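Local coordinates for protein glutathione S-transferase (Bombyx mori, PDB 3AY8) that probably transfers glutathione to electrophilic substrates, as cytosolic glutathione transferases do, and works as a homodimer, at residues L100-D103 with S104-Y108; L138-L141 with N142-E146; W175-S178 with S179-N182; Q184-I187 with K188-L192. All blocks are in the same frame, centred on the assembly; numbering follows the deposited sequence.

Overall arrangement
All four contacts are local, and all lie in the helical C-terminal domain of the glutathione transferase fold. Interaction 1, in the middle of helix 90-120, is buried and faces the second subunit. Interaction 2 is also buried and touches interaction 1 through Phe102 and Phe144, so helices 90-120 and 128-147 meet mainly through rings and leucines. Interaction 3 is a surface turn leading into helix 181-190, whose later turns hold the half-buried interaction 4. Polar bonds tie helix 181-190 back to interaction 2: Asn142 and Glu146 to Asn182, and the Leu145 carbonyl to Arg185. Waters bridge polar groups in interactions 2, 3 and 4.

Interaction 1: L100-D103 with S104-Y108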
loop_
_atom_site.group_PDB
_atom_site.type_symbol
_atom_site.label_atom_id
_atom_site.label_comp_id
_atom_site.label_asym_id
_atom_site.label_seq_id
_atom_site.Cartn_x
_atom_site.Cartn_y
_atom_site.Cartn_z
ATOM N N LEU A 100 -7.475 2.552 1.451
ATOM C CA LEU A 100 -6.862 1.305 0.973
ATOM C C LEU A 100 -5.349 1.384 1.043
ATOM O O LEU A 100 -4.711 0.453 1.524
ATOM C CB LEU A 100 -7.330 0.941 -0.450
ATOM C CG LEU A 100 -8.797 0.485 -0.568
ATOM C CD1 LEU A 100 -9.269 0.454 -2.039
ATOM C CD2 LEU A 100 -9.010 -0.887 0.110
ATOM N N TYR A 101 -4.770 2.495 0.583
ATOM C CA TYR A 101 -3.320 2.668 0.678
ATOM C C TYR A 101 -2.864 2.783 2.121
ATOM O O TYR A 101 -1.813 2.274 2.466
ATOM C CB TYR A 101 -2.804 3.847 -0.176
ATOM C CG TYR A 101 -2.821 3.506 -1.652
ATOM C CD1 TYR A 101 -1.919 2.581 -2.193
ATOM C CD2 TYR A 101 -3.766 4.076 -2.497
ATOM C CE1 TYR A 101 -1.962 2.254 -3.555
ATOM C CE2 TYR A 101 -3.814 3.749 -3.839
ATOM C CZ TYR A 101 -2.918 2.843 -4.361
ATOM O OH TYR A 101 -2.996 2.542 -5.705
ATOM N N PHE A 102 -3.679 3.410 2.969
ATOM C CA PHE A 102 -3.431 3.389 4.420
ATOM C C PHE A 102 -3.390 1.951 4.962
ATOM O O PHE A 102 -2.498 1.608 5.732
ATOM C CB PHE A 102 -4.471 4.259 5.138
ATOM C CG PHE A 102 -4.492 4.096 6.633
ATOM C CD1 PHE A 102 -3.660 4.871 7.447
ATOM C CD2 PHE A 102 -5.350 3.178 7.230
ATOM C CE1 PHE A 102 -3.690 4.717 8.831
ATOM C CE2 PHE A 102 -5.390 3.027 8.633
ATOM C CZ PHE A 102 -4.570 3.797 9.424
ATOM N N ASP A 103 -4.340 1.104 4.550
ATOM C CA ASP A 103 -4.323 -0.305 4.936
ATOM C C ASP A 103 -3.003 -0.982 4.499
ATOM O O ASP A 103 -2.365 -1.687 5.283
ATOM C CB ASP A 103 -5.517 -1.065 4.326
ATOM C CG ASP A 103 -5.589 -2.504 4.799
ATOM O OD1 ASP A 103 -5.719 -2.723 6.025
ATOM O OD2 ASP A 103 -5.505 -3.422 3.960
ATOM N N SER A 104 -2.607 -0.746 3.249
ATOM C CA SER A 104 -1.479 -1.445 2.639
ATOM C C SER A 104 -0.121 -0.931 3.094
ATOM O O SER A 104 0.816 -1.717 3.216
ATOM C CB SER A 104 -1.563 -1.352 1.108
ATOM O OG SER A 104 -1.213 -0.054 0.660
ATOM N N ALA A 105 -0.013 0.381 3.326
ATOM C CA ALA A 105 1.277 1.017 3.642
ATOM C C ALA A 105 1.544 1.225 5.132
ATOM O O ALA A 105 2.700 1.405 5.529
ATOM C CB ALA A 105 1.404 2.364 2.906
ATOM N N SER A 106 0.487 1.255 5.948
ATOM C CA SER A 106 0.650 1.550 7.385
ATOM C C SER A 106 0.085 0.444 8.268
ATOM O O SER A 106 0.792 -0.111 9.103
ATOM C CB SER A 106 -0.037 2.882 7.762
ATOM O OG SER A 106 0.568 3.958 7.085
ATOM N N LEU A 107 -1.187 0.125 8.071
ATOM C CA LEU A 107 -1.874 -0.776 8.988
ATOM C C LEU A 107 -1.358 -2.207 8.909
ATOM O O LEU A 107 -0.817 -2.726 9.891
ATOM C CB LEU A 107 -3.397 -0.703 8.822
ATOM C CG LEU A 107 -4.280 -1.567 9.747
ATOM C CD1 LEU A 107 -4.013 -1.332 11.240
ATOM C CD2 LEU A 107 -5.732 -1.327 9.442
ATOM N N TYR A 108 -1.533 -2.858 7.768
ATOM C CA TYR A 108 -1.176 -4.268 7.713
ATOM C C TYR A 108 0.332 -4.465 7.795
ATOM O O TYR A 108 0.799 -5.477 8.312
ATOM C CB TYR A 108 -1.769 -5.018 6.506
ATOM C CG TYR A 108 -1.588 -6.519 6.709
ATOM C CD1 TYR A 108 -2.331 -7.188 7.689
ATOM C CD2 TYR A 108 -0.610 -7.239 6.012
ATOM C CE1 TYR A 108 -2.161 -8.542 7.931
ATOM C CE2 TYR A 108 -0.418 -8.623 6.253
ATOM C CZ TYR A 108 -1.209 -9.252 7.218
ATOM O OH TYR A 108 -1.069 -10.597 7.490
#
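Phe102 O takes two backbone donors, Ser106 N at 3.0 Å and Leu107 N at 3.1 Å, and this marks a wider, pi-type turn in helix 90-120. The Leu107 bond is the straighter, 169° at the hydrogen against 144° for Ser106. One residue on, Tyr108 N reaches back five positions to Asp103 O (2.9 Å), whereas Ser104 and Ala105 still keep the usual four-residue spacing to Leu100 and Tyr101.

Side chains follow the widened turn. Asp103 has CG anti to the backbone N (chi1 -175°), as does Leu107, and their side chains cross at a slant, with Leu107 CD2 lying 3.7 Å from Asp103 OD1. The Phe102 ring rests obliquely on the chain beyond it, CD1 4.1 Å from Ser106 CB and CE2 4.2 Å from Leu107 CB. The hydroxyl of Ser104 folds back over the helix, its OG 3.0 Å from Tyr101 O.

Further out, the carboxylate of Asp103 is held from two other helices: OD2 forms a salt bridge with Arg69, and OD1 a hydrogen bond with Ser166. A leucine in place of Asp103 would probably leave the Arg69 guanidinium without its anionic mate and Ser166 without its acceptor, in a buried setting. Phe102 meets Phe144 of helix 128-147 edge-to-face and also touches Trp66 of the second subunit. At the dimer interface the Tyr101 ring stacks on Tyr101 of that subunit, and Ser104 OG is hydrogen-bonded to Ser104 OG of the second subunit.

Interaction 2: L138-L141 with N142-E146; sequences LSFL and NQFLE
Ser139 O is gripped twice, by Gln143 N at 3.1 Å and by a water that donates to it at 2.8 Å. The same water accepts from Asn142 ND2 and Gln143 NE2, so one molecule ties two side-chain amides to a backbone carbonyl. Gln143 gets there by curling: its chain is bent at chi2 (-49°), which folds the amide back along the helix, bringing NE2 to the water. The other end of the Asn142 amide is used differently, its OD1 accepting from Asn182 N at the start of helix 181-190.

These residues form the last turns of helix 128-147, part of the helical bundle of the C-terminal domain, and four regular backbone bonds run from Leu138-Leu141 to Asn142-Leu145. Elsewhere round the helix the side-chain contacts are mostly apolar. Phe144 has CG beside its own backbone N (chi1 -59°), which lays the ring back over the preceding turn: Phe140 O stands 3.4 Å above one face, offset toward the rim. Phe144 CE1 comes to the edge of the Phe140 ring, near its plane, 4.2 Å from CD1. Leu141 CD1 is shared by two neighbours, Phe144 CD2 at 3.9 Å, where the side chains cross at about a right angle, and Leu145 CD1 at 4.0 Å, where the leucines run side by side in the same direction. Beyond the helix, Arg99 makes a cation-pi contact with Phe144, and Leu141 packs on Ile163 and Met167 of helix 158-173.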
loop_
_atom_site.group_PDB
_atom_site.type_symbol
_atom_site.label_atom_id
_atom_site.label_comp_id
_atom_site.label_asym_id
_atom_site.label_seq_id
_atom_site.Cartn_x
_atom_site.Cartn_y
_atom_site.Cartn_z
ATOM N N LEU A 138 -3.132 2.924 14.607
ATOM C CA LEU A 138 -4.500 2.753 15.129
ATOM C C LEU A 138 -5.155 4.076 15.516
ATOM O O LEU A 138 -6.361 4.261 15.340
ATOM C CB LEU A 138 -4.530 1.775 16.314
ATOM C CG LEU A 138 -4.103 0.327 16.007
ATOM C CD1 LEU A 138 -4.344 -0.571 17.218
ATOM C CD2 LEU A 138 -4.822 -0.211 14.755
ATOM N N SER A 139 -4.359 4.990 16.067
ATOM C CA SER A 139 -4.878 6.288 16.481
ATOM C C SER A 139 -5.433 7.081 15.298
ATOM O O SER A 139 -6.469 7.723 15.409
ATOM C CB SER A 139 -3.797 7.089 17.219
ATOM O OG SER A 139 -4.320 8.346 17.599
ATOM N N PHE A 140 -4.729 7.013 14.171
ATOM C CA PHE A 140 -5.157 7.619 12.916
ATOM C C PHE A 140 -6.464 6.999 12.433
ATOM O O PHE A 140 -7.383 7.715 12.049
ATOM C CB PHE A 140 -4.081 7.427 11.855
ATOM C CG PHE A 140 -3.316 8.664 11.529
ATOM C CD1 PHE A 140 -3.560 9.346 10.342
ATOM C CD2 PHE A 140 -2.338 9.145 12.397
ATOM C CE1 PHE A 140 -2.845 10.501 10.023
ATOM C CE2 PHE A 140 -1.616 10.301 12.092
ATOM C CZ PHE A 140 -1.864 10.975 10.901
ATOM N N LEU A 141 -6.540 5.668 12.464
ATOM C CA LEU A 141 -7.768 4.961 12.095
ATOM C C LEU A 141 -8.913 5.401 13.009
ATOM O O LEU A 141 -10.022 5.625 12.556
ATOM C CB LEU A 141 -7.585 3.439 12.185
ATOM C CG LEU A 141 -8.833 2.579 11.901
ATOM C CD1 LEU A 141 -9.519 2.931 10.528
ATOM C CD2 LEU A 141 -8.512 1.075 11.994
ATOM N N ASN A 142 -8.627 5.503 14.300
ATOM C CA ASN A 142 -9.625 5.933 15.266
ATOM C C ASN A 142 -10.196 7.318 14.916
ATOM O O ASN A 142 -11.389 7.554 15.089
ATOM C CB ASN A 142 -9.055 5.916 16.683
ATOM C CG ASN A 142 -10.109 6.261 17.732
ATOM O OD1 ASN A 142 -11.084 5.536 17.920
ATOM N ND2 ASN A 142 -9.912 7.370 18.412
ATOM N N GLN A 143 -9.341 8.201 14.402
ATOM C CA GLN A 143 -9.757 9.528 13.909
ATOM C C GLN A 143 -10.597 9.478 12.629
ATOM O O GLN A 143 -11.613 10.187 12.539
ATOM C CB GLN A 143 -8.560 10.480 13.728
ATOM C CG GLN A 143 -7.935 10.946 15.049
ATOM C CD GLN A 143 -8.978 11.468 16.045
ATOM O OE1 GLN A 143 -9.735 12.391 15.750
ATOM N NE2 GLN A 143 -9.021 10.864 17.219
ATOM N N PHE A 144 -10.203 8.651 11.654
ATOM C CA PHE A 144 -11.043 8.447 10.450
ATOM C C PHE A 144 -12.486 8.172 10.873
ATOM O O PHE A 144 -13.431 8.728 10.312
ATOM C CB PHE A 144 -10.575 7.252 9.590
ATOM C CG PHE A 144 -9.161 7.355 9.079
ATOM C CD1 PHE A 144 -8.523 8.588 8.932
ATOM C CD2 PHE A 144 -8.483 6.208 8.699
ATOM C CE1 PHE A 144 -7.202 8.657 8.455
ATOM C CE2 PHE A 144 -7.186 6.268 8.214
ATOM C CZ PHE A 144 -6.541 7.486 8.102
ATOM N N LEU A 145 -12.633 7.318 11.881
ATOM C CA LEU A 145 -13.938 6.843 12.335
ATOM C C LEU A 145 -14.644 7.794 13.319
ATOM O O LEU A 145 -15.706 7.471 13.843
ATOM C CB LEU A 145 -13.786 5.446 12.942
ATOM C CG LEU A 145 -13.405 4.348 11.949
ATOM C CD1 LEU A 145 -12.857 3.140 12.683
ATOM C CD2 LEU A 145 -14.600 3.965 11.055
ATOM N N GLU A 146 -14.041 8.952 13.569
ATOM C CA GLU A 146 -14.670 10.004 14.372
ATOM C C GLU A 146 -15.603 10.816 13.477
ATOM O O GLU A 146 -16.662 11.269 13.915
ATOM C CB GLU A 146 -13.601 10.923 14.988
ATOM C CG GLU A 146 -14.156 12.116 15.800
ATOM C CD GLU A 146 -14.815 11.689 17.093
ATOM O OE1 GLU A 146 -14.386 10.672 17.687
ATOM O OE2 GLU A 146 -15.770 12.366 17.520
HETATM O O HOH W 1 -7.404 8.695 17.904
#

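Interaction 3: W175-S178 with S179-N182; sequences WDIS and SFPN
Ile177 to Phe180 make a type I beta turn, closed by a hydrogen bond from Phe180 N to Ile177 O of 2.7 Å whose donor sits well above the carbonyl plane, 52° out of it. An Asx turn just before overlaps it. Asp176 OD1 accepts from Ser178 N at 3.0 Å, on its anti side but tilted out of the carboxylate plane, and from Ser178 OG at 2.7 Å on its syn lone pair, so a single carboxylate oxygen takes both the backbone N-H and the hydroxyl of one serine. The Ser178 hydroxyl can reach back because OG lies between its own N and carbonyl carbon (chi1 63°). A water closes the other side of the loop, donating to Asp176 O at 2.6 Å and accepting from Ser179 N.

The apolar side chains meet under the turn. The Phe180 ring lies obliquely against Ile177, with CD2 3.9 Å from Ile177 CA and about as near its CB. Ile177 CG2 in turn lies at the edge of the Trp175 ring, in its plane, so the isoleucine is in contact with both aromatic residues.

Phe180 stands at the N-cap position of helix 181-190, with Pro181 opening the helix. The loop thus links helix 158-173 to helix 181-190: Ile177 packs on Leu171 of the former and on Ile183 and Gln184 of the latter, while Trp175 and Phe180 rest on Leu138 of helix 128-147.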
loop_
_atom_site.group_PDB
_atom_site.type_symbol
_atom_site.label_atom_id
_atom_site.label_comp_id
_atom_site.label_asym_id
_atom_site.label_seq_id
_atom_site.Cartn_x
_atom_site.Cartn_y
_atom_site.Cartn_z
ATOM N N TRP A 175 -5.149 -7.456 21.090
ATOM C CA TRP A 175 -4.652 -6.094 21.122
ATOM C C TRP A 175 -5.628 -5.284 21.958
ATOM O O TRP A 175 -6.842 -5.475 21.854
ATOM C CB TRP A 175 -4.524 -5.508 19.716
ATOM C CG TRP A 175 -3.487 -4.433 19.643
ATOM C CD1 TRP A 175 -3.698 -3.087 19.690
ATOM C CD2 TRP A 175 -2.066 -4.616 19.534
ATOM N NE1 TRP A 175 -2.496 -2.417 19.607
ATOM C CE2 TRP A 175 -1.480 -3.330 19.513
ATOM C CE3 TRP A 175 -1.235 -5.742 19.442
ATOM C CZ2 TRP A 175 -0.090 -3.135 19.403
ATOM C CZ3 TRP A 175 0.144 -5.554 19.341
ATOM C CH2 TRP A 175 0.702 -4.258 19.318
ATOM N N ASP A 176 -5.078 -4.410 22.791
ATOM C CA ASP A 176 -5.851 -3.499 23.634
ATOM C C ASP A 176 -6.151 -2.241 22.813
ATOM O O ASP A 176 -5.259 -1.441 22.545
ATOM C CB ASP A 176 -5.036 -3.185 24.919
ATOM C CG ASP A 176 -5.642 -2.058 25.777
ATOM O OD1 ASP A 176 -6.832 -1.711 25.596
ATOM O OD2 ASP A 176 -4.893 -1.516 26.646
ATOM N N ILE A 177 -7.408 -2.092 22.403
ATOM C CA ILE A 177 -7.876 -0.906 21.678
ATOM C C ILE A 177 -8.833 -0.036 22.538
ATOM O O ILE A 177 -9.599 0.769 22.009
ATOM C CB ILE A 177 -8.537 -1.277 20.299
ATOM C CG1 ILE A 177 -9.772 -2.170 20.490
ATOM C CG2 ILE A 177 -7.510 -1.931 19.339
ATOM C CD1 ILE A 177 -10.684 -2.220 19.281
ATOM N N SER A 178 -8.769 -0.193 23.865
ATOM C CA SER A 178 -9.600 0.612 24.783
ATOM C C SER A 178 -9.393 2.114 24.561
ATOM O O SER A 178 -10.313 2.906 24.766
ATOM C CB SER A 178 -9.324 0.245 26.247
ATOM O OG SER A 178 -7.980 0.537 26.607
ATOM N N SER A 179 -8.197 2.497 24.121
ATOM C CA SER A 179 -7.889 3.888 23.800
ATOM C C SER A 179 -8.581 4.375 22.518
ATOM O O SER A 179 -8.538 5.563 22.194
ATOM C CB SER A 179 -6.378 4.076 23.664
ATOM O OG SER A 179 -5.706 3.938 24.908
ATOM N N PHE A 180 -9.218 3.462 21.781
ATOM C CA PHE A 180 -9.822 3.823 20.499
ATOM C C PHE A 180 -11.298 3.458 20.400
ATOM O O PHE A 180 -11.655 2.477 19.735
ATOM C CB PHE A 180 -9.016 3.225 19.335
ATOM C CG PHE A 180 -7.527 3.362 19.493
ATOM C CD1 PHE A 180 -6.926 4.622 19.531
ATOM C CD2 PHE A 180 -6.720 2.230 19.595
ATOM C CE1 PHE A 180 -5.544 4.748 19.678
ATOM C CE2 PHE A 180 -5.342 2.342 19.738
ATOM C CZ PHE A 180 -4.750 3.606 19.783
ATOM N N PRO A 181 -12.175 4.255 21.054
ATOM C CA PRO A 181 -13.599 3.913 21.085
ATOM C C PRO A 181 -14.257 3.862 19.699
ATOM O O PRO A 181 -15.211 3.107 19.513
ATOM C CB PRO A 181 -14.234 5.027 21.958
ATOM C CG PRO A 181 -13.212 6.115 22.044
ATOM C CD PRO A 181 -11.868 5.446 21.876
ATOM N N ASN A 182 -13.763 4.650 18.743
ATOM C CA ASN A 182 -14.336 4.642 17.378
ATOM C C ASN A 182 -14.078 3.342 16.611
ATOM O O ASN A 182 -14.951 2.872 15.887
ATOM C CB ASN A 182 -13.891 5.868 16.566
ATOM C CG ASN A 182 -14.313 7.188 17.221
ATOM O OD1 ASN A 182 -15.391 7.288 17.811
ATOM N ND2 ASN A 182 -13.464 8.195 17.114
HETATM O O HOH W 2 -5.531 1.016 23.494
#

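Interaction 4: Q184-I187 with K188-L192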
loop_
_atom_site.group_PDB
_atom_site.type_symbol
_atom_site.label_atom_id
_atom_site.label_comp_id
_atom_site.label_asym_id
_atom_site.label_seq_id
_atom_site.Cartn_x
_atom_site.Cartn_y
_atom_site.Cartn_z
ATOM N N GLN A 184 -13.620 0.489 18.264
ATOM C CA GLN A 184 -14.495 -0.438 19.008
ATOM C C GLN A 184 -15.916 -0.446 18.452
ATOM O O GLN A 184 -16.505 -1.505 18.270
ATOM C CB GLN A 184 -14.515 -0.107 20.507
ATOM C CG GLN A 184 -13.189 -0.366 21.206
ATOM C CD GLN A 184 -13.236 -0.047 22.681
ATOM O OE1 GLN A 184 -13.537 1.078 23.078
ATOM N NE2 GLN A 184 -12.915 -1.032 23.502
ATOM N N ARG A 185 -16.449 0.739 18.158
ATOM C CA ARG A 185 -17.780 0.872 17.560
ATOM C C ARG A 185 -17.820 0.234 16.161
ATOM O O ARG A 185 -18.723 -0.544 15.825
ATOM C CB ARG A 185 -18.152 2.353 17.449
ATOM C CG ARG A 185 -19.504 2.617 16.750
ATOM C CD ARG A 185 -19.614 4.051 16.228
ATOM N NE ARG A 185 -18.913 4.236 14.953
ATOM C CZ ARG A 185 -17.985 5.162 14.707
ATOM N NH1 ARG A 185 -17.612 6.023 15.654
ATOM N NH2 ARG A 185 -17.426 5.235 13.499
ATOM N N TRP A 186 -16.835 0.585 15.345
ATOM C CA TRP A 186 -16.800 0.163 13.952
ATOM C C TRP A 186 -16.636 -1.353 13.819
ATOM O O TRP A 186 -17.246 -1.963 12.942
ATOM C CB TRP A 186 -15.696 0.941 13.224
ATOM C CG TRP A 186 -15.246 0.402 11.906
ATOM C CD1 TRP A 186 -15.810 0.636 10.692
ATOM C CD2 TRP A 186 -14.099 -0.431 11.664
ATOM N NE1 TRP A 186 -15.092 -0.002 9.703
ATOM C CE2 TRP A 186 -14.036 -0.662 10.273
ATOM C CE3 TRP A 186 -13.118 -0.998 12.493
ATOM C CZ2 TRP A 186 -13.037 -1.447 9.684
ATOM C CZ3 TRP A 186 -12.122 -1.773 11.914
ATOM C CH2 TRP A 186 -12.093 -1.998 10.517
ATOM N N ILE A 187 -15.838 -1.953 14.698
ATOM C CA ILE A 187 -15.553 -3.389 14.616
ATOM C C ILE A 187 -16.788 -4.258 14.912
ATOM O O ILE A 187 -16.916 -5.360 14.379
ATOM C CB ILE A 187 -14.329 -3.797 15.480
ATOM C CG1 ILE A 187 -13.789 -5.161 15.041
ATOM C CG2 ILE A 187 -14.658 -3.779 16.962
ATOM C CD1 ILE A 187 -12.898 -5.090 13.816
ATOM N N LYS A 188 -17.698 -3.747 15.744
ATOM C CA LYS A 188 -19.018 -4.370 15.945
ATOM C C LYS A 188 -19.892 -4.198 14.707
ATOM O O LYS A 188 -20.603 -5.116 14.326
ATOM C CB LYS A 188 -19.739 -3.757 17.141
ATOM C CG LYS A 188 -19.023 -3.897 18.457
ATOM C CD LYS A 188 -19.754 -3.068 19.502
ATOM C CE LYS A 188 -19.060 -3.145 20.858
ATOM N NZ LYS A 188 -19.453 -1.972 21.683
ATOM N N ASP A 189 -19.845 -3.026 14.078
ATOM C CA ASP A 189 -20.563 -2.834 12.812
ATOM C C ASP A 189 -20.035 -3.744 11.697
ATOM O O ASP A 189 -20.806 -4.187 10.843
ATOM C CB ASP A 189 -20.523 -1.378 12.367
ATOM C CG ASP A 189 -21.519 -0.511 13.120
ATOM O OD1 ASP A 189 -22.533 -1.049 13.618
ATOM O OD2 ASP A 189 -21.270 0.704 13.231
ATOM N N CYS A 190 -18.724 -4.014 11.705
ATOM C CA CYS A 190 -18.122 -4.926 10.723
ATOM C C CYS A 190 -18.699 -6.353 10.783
ATOM O O CYS A 190 -18.707 -7.049 9.779
ATOM C CB CYS A 190 -16.600 -4.950 10.843
ATOM S SG CYS A 190 -15.791 -3.430 10.249
ATOM N N LEU A 191 -19.187 -6.778 11.951
ATOM C CA LEU A 191 -19.859 -8.098 12.083
ATOM C C LEU A 191 -21.105 -8.229 11.218
ATOM O O LEU A 191 -21.530 -9.337 10.919
ATOM C CB LEU A 191 -20.202 -8.421 13.543
ATOM C CG LEU A 191 -18.998 -8.624 14.466
ATOM C CD1 LEU A 191 -19.443 -8.549 15.938
ATOM C CD2 LEU A 191 -18.295 -9.944 14.167
ATOM N N LEU A 192 -21.676 -7.097 10.809
ATOM C CA LEU A 192 -22.831 -7.082 9.914
ATOM C C LEU A 192 -22.440 -7.248 8.448
ATOM O O LEU A 192 -23.304 -7.502 7.609
ATOM C CB LEU A 192 -23.597 -5.765 10.038
ATOM C CG LEU A 192 -24.000 -5.156 11.378
ATOM C CD1 LEU A 192 -24.380 -3.706 11.115
ATOM C CD2 LEU A 192 -25.160 -5.896 12.017
HETATM O O HOH W 3 -19.054 2.217 13.091
#
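Cys190 sets its sulfur over one face of the Trp186 indole, 3.2 Å above the plane and offset toward the rim. SG lies 3.6 Å from the centroid of the five-membered ring, 25° off its normal, and CE2 is its nearest ring atom at 3.3 Å. Two torsions bring this about: Trp186 has CG anti to its backbone N (chi1 164°), which swings the indole along the helix toward the following turn, and Cys190 has SG beside its own N (chi1 -72°), which turns the sulfur back to meet it. Between them the backbone bond from Cys190 N to Trp186 O, 2.8 Å, fixes the spacing of the two residues.

Arg185 and Asp189 are one turn apart too, but their charged groups do not touch directly. A water lies in the plane of the guanidinium at its edge, accepting from Arg185 NE at 2.8 Å and donating to Asp189 OD2 at 2.7 Å. The far end of that guanidinium serves another purpose, NH2 donating to the carbonyls of Leu145 and Lys149. Lys188 runs extended alongside the helix, its CG 3.5 Å from Gln184 O.

The indole NE1 donates to Asp160 of helix 158-173, and the ring packs on Ile163 and Met167. With an alanine in place of Trp186 the indole is gone, which would probably leave Cys190 SG without its aromatic partner and Asp160 without this donor, and open a gap against helix 158-173. This is a sulfur-aromatic contact between residues four apart, set in helix 181-190 of the all-helical C-terminal domain of the glutathione transferase fold.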